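PDB 4L8N: PDZ domain protein from Parabacteroides distasonis, which is of unknown function but pairs N-terminal and C-terminal PDZ domains with a DUF4136 domain and binds magnesium. Local coordinates for residues Q20-N23 against W24-K28; E61-V64 against D65-P68; T292-G295 against R296-F300. All blocks are in the same frame, centred on the assembly; numbering follows the deposited sequence.

Overall arrangement
All three contacts are local, each within one continuous piece of chain. Contacts 1 and 2 both lie in the N-terminal PDZ domain; their nearest atoms are about 5 Å apart. Contact 1 is a partly buried loop between strands 8-18 and 29-34. Contact 2 is a surface turn into helix 67-71. Contact 3, also on the surface, leads into strand 298-309 of the large mixed sheet. It touches contact 1, where S21 packs on T292. The chemistry differs with place. The loop of contact 1 uses a serine hydroxyl and waters, the helix start of contact 2 uses backbone bonds and a weak serine acceptor, and the strand entry of contact 3 uses a tyrosine-proline CH-pi contact.

Contact 1: Q20-N23 against W24-K28; sequences QSKN and WGNNK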
ATOM      1  N   GLN A  20      -5.456   1.123 -23.142  1.00 68.58           N
ATOM      2  CA  GLN A  20      -6.017  -0.104 -22.595  1.00 69.23           C
ATOM      3  C   GLN A  20      -7.040   0.252 -21.510  1.00 73.15           C
ATOM      4  O   GLN A  20      -7.745  -0.633 -21.024  1.00 74.66           O
ATOM      5  CB  GLN A  20      -4.908  -1.046 -22.069  1.00 70.55           C
ATOM      6  CG  GLN A  20      -4.003  -1.665 -23.164  1.00 91.93           C
ATOM      7  CD  GLN A  20      -4.761  -2.240 -24.354  1.00119.51           C
ATOM      8  OE1 GLN A  20      -4.575  -1.814 -25.503  1.00113.95           O
ATOM      9  NE2 GLN A  20      -5.661  -3.194 -24.106  1.00116.76           N
ATOM     10  N   SER A  21      -7.169   1.564 -21.192  1.00 68.09           N
ATOM     11  CA  SER A  21      -8.127   2.104 -20.221  1.00 66.78           C
ATOM     12  C   SER A  21      -9.531   2.028 -20.766  1.00 70.30           C
ATOM     13  O   SER A  21      -9.762   2.433 -21.900  1.00 72.34           O
ATOM     14  CB  SER A  21      -7.778   3.551 -19.871  1.00 69.93           C
ATOM     15  OG  SER A  21      -8.883   4.219 -19.282  1.00 77.20           O
ATOM     16  N   LYS A  22     -10.471   1.540 -19.958  1.00 65.36           N
ATOM     17  CA  LYS A  22     -11.884   1.391 -20.343  1.00 65.12           C
ATOM     18  C   LYS A  22     -12.637   2.717 -20.301  1.00 66.88           C
ATOM     19  O   LYS A  22     -13.694   2.829 -20.926  1.00 69.28           O
ATOM     20  CB  LYS A  22     -12.613   0.371 -19.422  1.00 66.92           C
ATOM     21  CG  LYS A  22     -11.951  -1.010 -19.281  1.00 78.48           C
ATOM     22  CD  LYS A  22     -12.084  -1.911 -20.530  1.00 89.91           C
ATOM     23  CE  LYS A  22     -11.113  -3.077 -20.516  1.00 95.59           C
ATOM     24  NZ  LYS A  22     -11.104  -3.816 -21.810  1.00102.87           N
ATOM     25  N   ASN A  23     -12.106   3.715 -19.579  1.00 58.88           N
ATOM     26  CA  ASN A  23     -12.784   4.989 -19.365  1.00 57.23           C
ATOM     27  C   ASN A  23     -12.182   6.162 -20.145  1.00 58.70           C
ATOM     28  O   ASN A  23     -12.710   7.275 -20.071  1.00 57.86           O
ATOM     29  CB  ASN A  23     -12.775   5.306 -17.875  1.00 58.02           C
ATOM     30  CG  ASN A  23     -13.238   4.150 -17.023  1.00 72.90           C
ATOM     31  OD1 ASN A  23     -12.437   3.379 -16.506  1.00 64.87           O
ATOM     32  ND2 ASN A  23     -14.537   3.949 -16.937  1.00 64.49           N
ATOM     33  N   TRP A  24     -11.108   5.925 -20.903  1.00 54.11           N
ATOM     34  CA  TRP A  24     -10.451   6.977 -21.683  1.00 52.68           C
ATOM     35  C   TRP A  24      -9.861   6.452 -22.967  1.00 58.93           C
ATOM     36  O   TRP A  24      -8.849   5.741 -22.924  1.00 58.48           O
ATOM     37  CB  TRP A  24      -9.351   7.682 -20.872  1.00 48.88           C
ATOM     38  CG  TRP A  24      -8.933   8.981 -21.494  1.00 49.23           C
ATOM     39  CD1 TRP A  24      -7.717   9.279 -22.031  1.00 51.59           C
ATOM     40  CD2 TRP A  24      -9.784  10.103 -21.784  1.00 49.22           C
ATOM     41  NE1 TRP A  24      -7.737  10.537 -22.586  1.00 50.47           N
ATOM     42  CE2 TRP A  24      -8.993  11.063 -22.459  1.00 52.04           C
ATOM     43  CE3 TRP A  24     -11.129  10.406 -21.508  1.00 50.19           C
ATOM     44  CZ2 TRP A  24      -9.487  12.314 -22.824  1.00 51.20           C
ATOM     45  CZ3 TRP A  24     -11.616  11.646 -21.880  1.00 51.92           C
ATOM     46  CH2 TRP A  24     -10.793  12.590 -22.515  1.00 52.28           C
ATOM     47  N   GLY A  25     -10.491   6.830 -24.086  1.00 58.07           N
ATOM     48  CA  GLY A  25     -10.075   6.479 -25.442  1.00 60.29           C
ATOM     49  C   GLY A  25      -9.629   5.044 -25.630  1.00 66.39           C
ATOM     50  O   GLY A  25      -8.525   4.805 -26.121  1.00 65.87           O
ATOM     51  N   ASN A  26     -10.489   4.085 -25.227  1.00 64.67           N
ATOM     52  CA  ASN A  26     -10.210   2.654 -25.313  1.00 65.40           C
ATOM     53  C   ASN A  26      -9.896   2.208 -26.758  1.00 72.27           C
ATOM     54  O   ASN A  26     -10.626   2.545 -27.700  1.00 72.13           O
ATOM     55  CB  ASN A  26     -11.369   1.840 -24.746  1.00 63.91           C
ATOM     56  CG  ASN A  26     -10.991   0.433 -24.342  1.00 82.60           C
ATOM     57  OD1 ASN A  26      -9.812   0.095 -24.180  1.00 70.31           O
ATOM     58  ND2 ASN A  26     -11.991  -0.417 -24.127  1.00 77.30           N
ATOM     59  N   ASN A  27      -8.762   1.483 -26.906  1.00 70.05           N
ATOM     60  CA  ASN A  27      -8.216   0.915 -28.150  1.00 71.77           C
ATOM     61  C   ASN A  27      -8.076   1.996 -29.255  1.00 76.04           C
ATOM     62  O   ASN A  27      -8.265   1.739 -30.456  1.00 78.00           O
ATOM     63  CB  ASN A  27      -9.033  -0.322 -28.614  1.00 74.21           C
ATOM     64  CG  ASN A  27      -9.012  -1.450 -27.597  1.00108.46           C
ATOM     65  OD1 ASN A  27      -7.945  -1.908 -27.145  1.00103.57           O
ATOM     66  ND2 ASN A  27     -10.193  -1.888 -27.166  1.00102.87           N
ATOM     67  N   LYS A  28      -7.680   3.205 -28.816  1.00 70.09           N
ATOM     68  CA  LYS A  28      -7.433   4.388 -29.651  1.00 69.07           C
ATOM     69  C   LYS A  28      -6.105   4.992 -29.241  1.00 70.75           C
ATOM     70  O   LYS A  28      -5.716   4.778 -28.092  1.00 70.49           O
ATOM     71  CB  LYS A  28      -8.563   5.425 -29.478  1.00 70.06           C
ATOM     72  CG  LYS A  28      -9.937   4.959 -29.930  1.00 70.66           C
ATOM     73  CD  LYS A  28     -10.977   5.994 -29.593  1.00 74.97           C
ATOM     74  CE  LYS A  28     -12.368   5.554 -29.950  1.00 71.66           C
ATOM     75  NZ  LYS A  28     -13.384   6.442 -29.328  1.00 81.73           N
TER
HETATM   76  O   HOH W   1      -9.002  -2.476 -23.116  1.00 78.44           O
HETATM   77  O   HOH W   2     -13.478   4.670 -23.753  1.00 74.33           O
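W24 meets S21 where the loop begins to fold back. The backbone N of W24 lies 3.2 Å from S21 OG. This hydrogen bond is weak, bent to 121° at the hydrogen. The hydroxyl stands anti to its own backbone N (chi1 162°), which places it beside the chain that follows. The same OG accepts a second bond, from N23 N at 3.3 Å, and this completes an ST turn. One hydroxyl oxygen thus gathers two successive backbone N-H groups. W24 CB also packs against S21 OG. Beyond CB the indole leads away, with N23 O at its edge. Its NE1 is bonded to the backbone O of Y48.

G25 has no side chain and a positive phi. It opens a type II beta turn that ends at K28, with a weak bond from K28 N to G25 O. N26, inside this turn, reaches back across the loop. Its CG is anti to the backbone N (chi1 -159°), and CB comes within 3.3 Å of S21 O. N26 OD1 is equally near S21 O, but both are acceptors and do not bond. A water serves N26 OD1 instead. It donates to that atom at 2.9 Å and to Q20 O at 3.1 Å, and accepts from K22 NZ at 2.8 Å. K22 CD packs on N26 ND2 at 3.9 Å. A second water joins K22 O to N26 N through weak bonds. K28 leads into strand 29-34 and forms a salt bridge with E52. The loop thus joins strands 8-18 and 29-34 of the PDZ domain.

The contact is polar. The K22 ammonium probably polarises its water and so strengthens the bonds to the two oxygens that the water links.

Contact 2: E61-V64 against D65-P68; sequences EVSV and DEIP
Two first torsions bring S63 to the residues after it. E66 CG stands between the backbone N and the carbonyl carbon (chi1 46°), and the rest of the chain runs extended from there. This carries the E66 side chain back over S63. S63 OG is anti to the backbone N (chi1 177°), which puts the hydroxyl beside D65 N.

E66 lies along S63 by its CG and carboxylate. CG is 3.3 Å from S63 O, and OE2 is 3.3 Å from S63 CB. V62, one residue before S63, touches the same glutamate, with CG1 3.8 Å from E66 CG. The methyl V62 CG1 also makes a looser apolar contact with I67 CG1, at 4.4 Å.

Three hydrogen bonds close the turn, two of them weak. E66 N donates to S63 O at 3.2 Å. D65 N donates weakly to the side-chain oxygen S63 OG at 3.5 Å. I67 N donates weakly to V64 O at 3.4 Å. P68 has no N-H to give, and its CD rests near V64 O at 3.8 Å.

E66 is the N-cap residue of helix 67-71, so the contact forms the entry to this helix. V64 packs on I18, and I67 and P68 pack on Y16; both partners belong to strand 8-18. A helix set against such a strand is characteristic of the PDZ fold. In PDZ domains the groove for peptide C-termini runs between two elements of this kind, and this pair is probably their counterpart.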
ATOM      1  N   GLU A  61     -11.887   1.655 -37.327  1.00107.63           N
ATOM      2  CA  GLU A  61     -12.073   1.050 -38.655  1.00110.30           C
ATOM      3  C   GLU A  61     -10.738   0.658 -39.344  1.00115.42           C
ATOM      4  O   GLU A  61     -10.717   0.419 -40.554  1.00117.91           O
ATOM      5  CB  GLU A  61     -12.850   2.034 -39.555  1.00113.27           C
ATOM      6  CG  GLU A  61     -14.233   2.398 -39.031  1.00123.98           C
ATOM      7  CD  GLU A  61     -15.036   3.416 -39.826  1.00147.09           C
ATOM      8  OE1 GLU A  61     -14.657   3.733 -40.980  1.00140.47           O
ATOM      9  OE2 GLU A  61     -16.071   3.881 -39.292  1.00136.23           O
ATOM     10  N   VAL A  62      -9.645   0.567 -38.571  1.00110.19           N
ATOM     11  CA  VAL A  62      -8.293   0.253 -39.040  1.00110.69           C
ATOM     12  C   VAL A  62      -7.558  -0.547 -37.943  1.00112.58           C
ATOM     13  O   VAL A  62      -7.826  -0.342 -36.759  1.00110.62           O
ATOM     14  CB  VAL A  62      -7.582   1.590 -39.411  1.00114.39           C
ATOM     15  CG1 VAL A  62      -6.111   1.637 -38.989  1.00113.15           C
ATOM     16  CG2 VAL A  62      -7.746   1.911 -40.893  1.00116.71           C
ATOM     17  N   SER A  63      -6.642  -1.451 -38.340  1.00109.63           N
ATOM     18  CA  SER A  63      -5.864  -2.271 -37.408  1.00108.23           C
ATOM     19  C   SER A  63      -4.859  -1.435 -36.592  1.00108.94           C
ATOM     20  O   SER A  63      -4.317  -0.445 -37.086  1.00108.16           O
ATOM     21  CB  SER A  63      -5.126  -3.378 -38.158  1.00114.30           C
ATOM     22  OG  SER A  63      -4.299  -4.151 -37.302  1.00123.03           O
ATOM     23  N   VAL A  64      -4.598  -1.878 -35.352  1.00103.59           N
ATOM     24  CA  VAL A  64      -3.668  -1.281 -34.385  1.00101.88           C
ATOM     25  C   VAL A  64      -2.217  -1.225 -34.969  1.00108.37           C
ATOM     26  O   VAL A  64      -1.490  -0.245 -34.756  1.00106.14           O
ATOM     27  CB  VAL A  64      -3.739  -2.082 -33.050  1.00104.35           C
ATOM     28  CG1 VAL A  64      -2.588  -1.745 -32.103  1.00102.36           C
ATOM     29  CG2 VAL A  64      -5.084  -1.874 -32.349  1.00103.30           C
ATOM     30  N   ASP A  65      -1.828  -2.268 -35.725  1.00108.53           N
ATOM     31  CA  ASP A  65      -0.503  -2.410 -36.336  1.00109.48           C
ATOM     32  C   ASP A  65      -0.235  -1.378 -37.428  1.00112.58           C
ATOM     33  O   ASP A  65       0.931  -1.051 -37.652  1.00112.27           O
ATOM     34  CB  ASP A  65      -0.332  -3.821 -36.922  1.00114.36           C
ATOM     35  CG  ASP A  65      -0.514  -4.932 -35.908  1.00129.38           C
ATOM     36  OD1 ASP A  65       0.321  -5.032 -34.974  1.00129.84           O
ATOM     37  OD2 ASP A  65      -1.503  -5.692 -36.034  1.00136.42           O
ATOM     38  N   GLU A  66      -1.290  -0.870 -38.108  1.00108.68           N
ATOM     39  CA  GLU A  66      -1.113   0.094 -39.196  1.00109.07           C
ATOM     40  C   GLU A  66      -1.382   1.570 -38.786  1.00108.53           C
ATOM     41  O   GLU A  66      -1.356   2.446 -39.663  1.00109.20           O
ATOM     42  CB  GLU A  66      -1.923  -0.291 -40.453  1.00113.58           C
ATOM     43  CG  GLU A  66      -3.367  -0.710 -40.233  1.00127.49           C
ATOM     44  CD  GLU A  66      -4.053  -1.301 -41.455  1.00159.18           C
ATOM     45  OE1 GLU A  66      -3.879  -0.751 -42.568  1.00152.49           O
ATOM     46  OE2 GLU A  66      -4.789  -2.302 -41.293  1.00158.41           O
ATOM     47  N   ILE A  67      -1.549   1.860 -37.465  1.00 99.43           N
ATOM     48  CA  ILE A  67      -1.731   3.230 -36.968  1.00 95.56           C
ATOM     49  C   ILE A  67      -0.400   4.013 -37.107  1.00 98.17           C
ATOM     50  O   ILE A  67      -0.475   5.130 -37.614  1.00 97.57           O
ATOM     51  CB  ILE A  67      -2.341   3.298 -35.537  1.00 95.44           C
ATOM     52  CG1 ILE A  67      -3.873   3.389 -35.641  1.00 95.45           C
ATOM     53  CG2 ILE A  67      -1.769   4.471 -34.684  1.00 92.83           C
ATOM     54  CD1 ILE A  67      -4.613   3.007 -34.416  1.00100.85           C
ATOM     55  N   PRO A  68       0.807   3.485 -36.731  1.00 94.70           N
ATOM     56  CA  PRO A  68       2.040   4.284 -36.893  1.00 94.16           C
ATOM     57  C   PRO A  68       2.337   4.717 -38.334  1.00101.98           C
ATOM     58  O   PRO A  68       2.834   5.824 -38.533  1.00101.51           O
ATOM     59  CB  PRO A  68       3.147   3.353 -36.378  1.00 95.51           C
ATOM     60  CG  PRO A  68       2.554   1.999 -36.384  1.00101.31           C
ATOM     61  CD  PRO A  68       1.109   2.193 -36.080  1.00 96.35           C
TER

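Contact 3: T292-G295 against R296-F300; sequences TKYG and RNVPF
Y294 and P299 carry this contact, the CD and CG atoms of the proline lying over one face of the tyrosine ring. Y294 CB starts near the returning chain, 4.3 Å from V298 CA and also close to N297 O. From CB the side chain takes chi1 -63°, with CG anti to the carbonyl carbon, and this lays one ring face against the proline. CG is 3.6 Å from P299 CD. CD2 is just as near P299 CD, and it also meets V298 CG1 at 4.3 Å in an oblique apolar contact. P299 CD sits 3.5 Å from the ring centroid and 10° off the ring normal. This is a CH-pi interaction. Farther out, P299 CG takes over as the neighbour, 3.6 Å from Y294 CZ. At the tip, Y294 OH is 4.0 Å from P299 CG and forms its hydrogen bond with the backbone O of K457.

The loop also reaches the second subunit, where R296 NH2 makes a salt bridge with E235 of that chain. Within its own chain, it follows helix 274-285 and feeds strand 298-309 into the mixed sheet. Strand 123-135 borders it on one side, with backbone bonds between V298 and C129 and between F300 and F127. Strand 438-456 borders it on the other, where I456 packs on Y294, V298 and F300.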
ATOM      1  N   THR A 292      -5.684   6.770 -16.673  1.00 50.72           N
ATOM      2  CA  THR A 292      -5.119   5.942 -15.617  1.00 49.35           C
ATOM      3  C   THR A 292      -4.545   4.653 -16.214  1.00 55.56           C
ATOM      4  O   THR A 292      -5.292   3.857 -16.793  1.00 56.42           O
ATOM      5  CB  THR A 292      -6.204   5.632 -14.550  1.00 51.48           C
ATOM      6  OG1 THR A 292      -6.694   6.841 -13.969  1.00 50.30           O
ATOM      7  CG2 THR A 292      -5.704   4.731 -13.437  1.00 47.63           C
ATOM      8  N   LYS A 293      -3.221   4.440 -16.067  1.00 53.93           N
ATOM      9  CA  LYS A 293      -2.616   3.189 -16.505  1.00 54.69           C
ATOM     10  C   LYS A 293      -1.881   2.469 -15.332  1.00 58.69           C
ATOM     11  O   LYS A 293      -1.684   1.261 -15.418  1.00 60.87           O
ATOM     12  CB  LYS A 293      -1.750   3.316 -17.770  1.00 57.65           C
ATOM     13  CG  LYS A 293      -0.595   4.295 -17.783  1.00 66.64           C
ATOM     14  CD  LYS A 293       0.265   4.023 -19.034  1.00 76.45           C
ATOM     15  CE  LYS A 293       1.264   5.121 -19.321  1.00 96.31           C
ATOM     16  NZ  LYS A 293       2.359   4.653 -20.218  1.00111.04           N
ATOM     17  N   TYR A 294      -1.586   3.163 -14.217  1.00 52.63           N
ATOM     18  CA  TYR A 294      -0.947   2.577 -13.018  1.00 51.68           C
ATOM     19  C   TYR A 294      -1.863   2.644 -11.812  1.00 56.23           C
ATOM     20  O   TYR A 294      -2.205   3.731 -11.358  1.00 54.71           O
ATOM     21  CB  TYR A 294       0.384   3.270 -12.685  1.00 52.01           C
ATOM     22  CG  TYR A 294       1.391   3.091 -13.793  1.00 55.44           C
ATOM     23  CD1 TYR A 294       2.057   1.882 -13.964  1.00 58.71           C
ATOM     24  CD2 TYR A 294       1.599   4.090 -14.738  1.00 55.48           C
ATOM     25  CE1 TYR A 294       2.928   1.683 -15.029  1.00 60.79           C
ATOM     26  CE2 TYR A 294       2.478   3.904 -15.801  1.00 57.10           C
ATOM     27  CZ  TYR A 294       3.146   2.701 -15.937  1.00 68.73           C
ATOM     28  OH  TYR A 294       4.017   2.496 -16.977  1.00 77.69           O
ATOM     29  N   GLY A 295      -2.220   1.488 -11.279  1.00 54.91           N
ATOM     30  CA  GLY A 295      -3.093   1.419 -10.119  1.00 55.29           C
ATOM     31  C   GLY A 295      -2.433   1.575  -8.767  1.00 62.04           C
ATOM     32  O   GLY A 295      -3.074   2.056  -7.831  1.00 59.75           O
ATOM     33  N   ARG A 296      -1.164   1.159  -8.627  1.00 66.08           N
ATOM     34  CA  ARG A 296      -0.560   1.170  -7.290  1.00 68.52           C
ATOM     35  C   ARG A 296       0.713   2.009  -7.086  1.00 76.15           C
ATOM     36  O   ARG A 296       0.824   2.609  -6.013  1.00 79.96           O
ATOM     37  CB  ARG A 296      -0.291  -0.261  -6.797  1.00 69.08           C
ATOM     38  CG  ARG A 296      -0.787  -0.462  -5.367  1.00 84.22           C
ATOM     39  CD  ARG A 296      -0.669  -1.890  -4.877  1.00 99.98           C
ATOM     40  NE  ARG A 296       0.725  -2.320  -4.719  1.00113.98           N
ATOM     41  CZ  ARG A 296       1.440  -2.162  -3.609  1.00121.93           C
ATOM     42  NH1 ARG A 296       0.909  -1.570  -2.546  1.00 96.47           N
ATOM     43  NH2 ARG A 296       2.696  -2.592  -3.556  1.00111.36           N
ATOM     44  N   ASN A 297       1.697   1.992  -7.980  1.00 70.15           N
ATOM     45  CA  ASN A 297       2.921   2.781  -7.715  1.00 68.70           C
ATOM     46  C   ASN A 297       3.253   3.484  -8.986  1.00 70.87           C
ATOM     47  O   ASN A 297       3.655   2.801  -9.940  1.00 74.12           O
ATOM     48  CB  ASN A 297       4.095   1.899  -7.226  1.00 65.35           C
ATOM     49  CG  ASN A 297       3.911   1.227  -5.880  1.00 85.16           C
ATOM     50  OD1 ASN A 297       3.887  -0.003  -5.785  1.00 83.92           O
ATOM     51  ND2 ASN A 297       3.813   2.000  -4.797  1.00 72.42           N
ATOM     52  N   VAL A 298       3.019   4.824  -9.045  1.00 59.77           N
ATOM     53  CA  VAL A 298       3.164   5.579 -10.288  1.00 55.68           C
ATOM     54  C   VAL A 298       4.621   5.967 -10.607  1.00 55.20           C
ATOM     55  O   VAL A 298       5.215   6.826  -9.932  1.00 53.78           O
ATOM     56  CB  VAL A 298       2.242   6.836 -10.400  1.00 56.88           C
ATOM     57  CG1 VAL A 298       2.116   7.286 -11.854  1.00 55.06           C
ATOM     58  CG2 VAL A 298       0.867   6.597  -9.785  1.00 56.19           C
ATOM     59  N   PRO A 299       5.121   5.450 -11.756  1.00 50.03           N
ATOM     60  CA  PRO A 299       6.452   5.843 -12.232  1.00 49.51           C
ATOM     61  C   PRO A 299       6.430   7.146 -13.067  1.00 55.53           C
ATOM     62  O   PRO A 299       5.667   7.254 -14.046  1.00 56.54           O
ATOM     63  CB  PRO A 299       6.858   4.643 -13.093  1.00 51.32           C
ATOM     64  CG  PRO A 299       5.601   4.145 -13.667  1.00 55.56           C
ATOM     65  CD  PRO A 299       4.504   4.470 -12.678  1.00 51.40           C
ATOM     66  N   PHE A 300       7.291   8.124 -12.698  1.00 51.20           N
ATOM     67  CA  PHE A 300       7.474   9.398 -13.404  1.00 50.05           C
ATOM     68  C   PHE A 300       8.900   9.579 -13.886  1.00 57.30           C
ATOM     69  O   PHE A 300       9.838   9.129 -13.228  1.00 59.06           O
ATOM     70  CB  PHE A 300       7.134  10.598 -12.520  1.00 50.89           C
ATOM     71  CG  PHE A 300       5.728  10.667 -11.992  1.00 51.64           C
ATOM     72  CD1 PHE A 300       5.376  10.007 -10.821  1.00 54.15           C
ATOM     73  CD2 PHE A 300       4.763  11.435 -12.637  1.00 51.15           C
ATOM     74  CE1 PHE A 300       4.072  10.090 -10.324  1.00 54.58           C
ATOM     75  CE2 PHE A 300       3.476  11.539 -12.126  1.00 53.16           C
ATOM     76  CZ  PHE A 300       3.136  10.863 -10.973  1.00 51.35           C
TER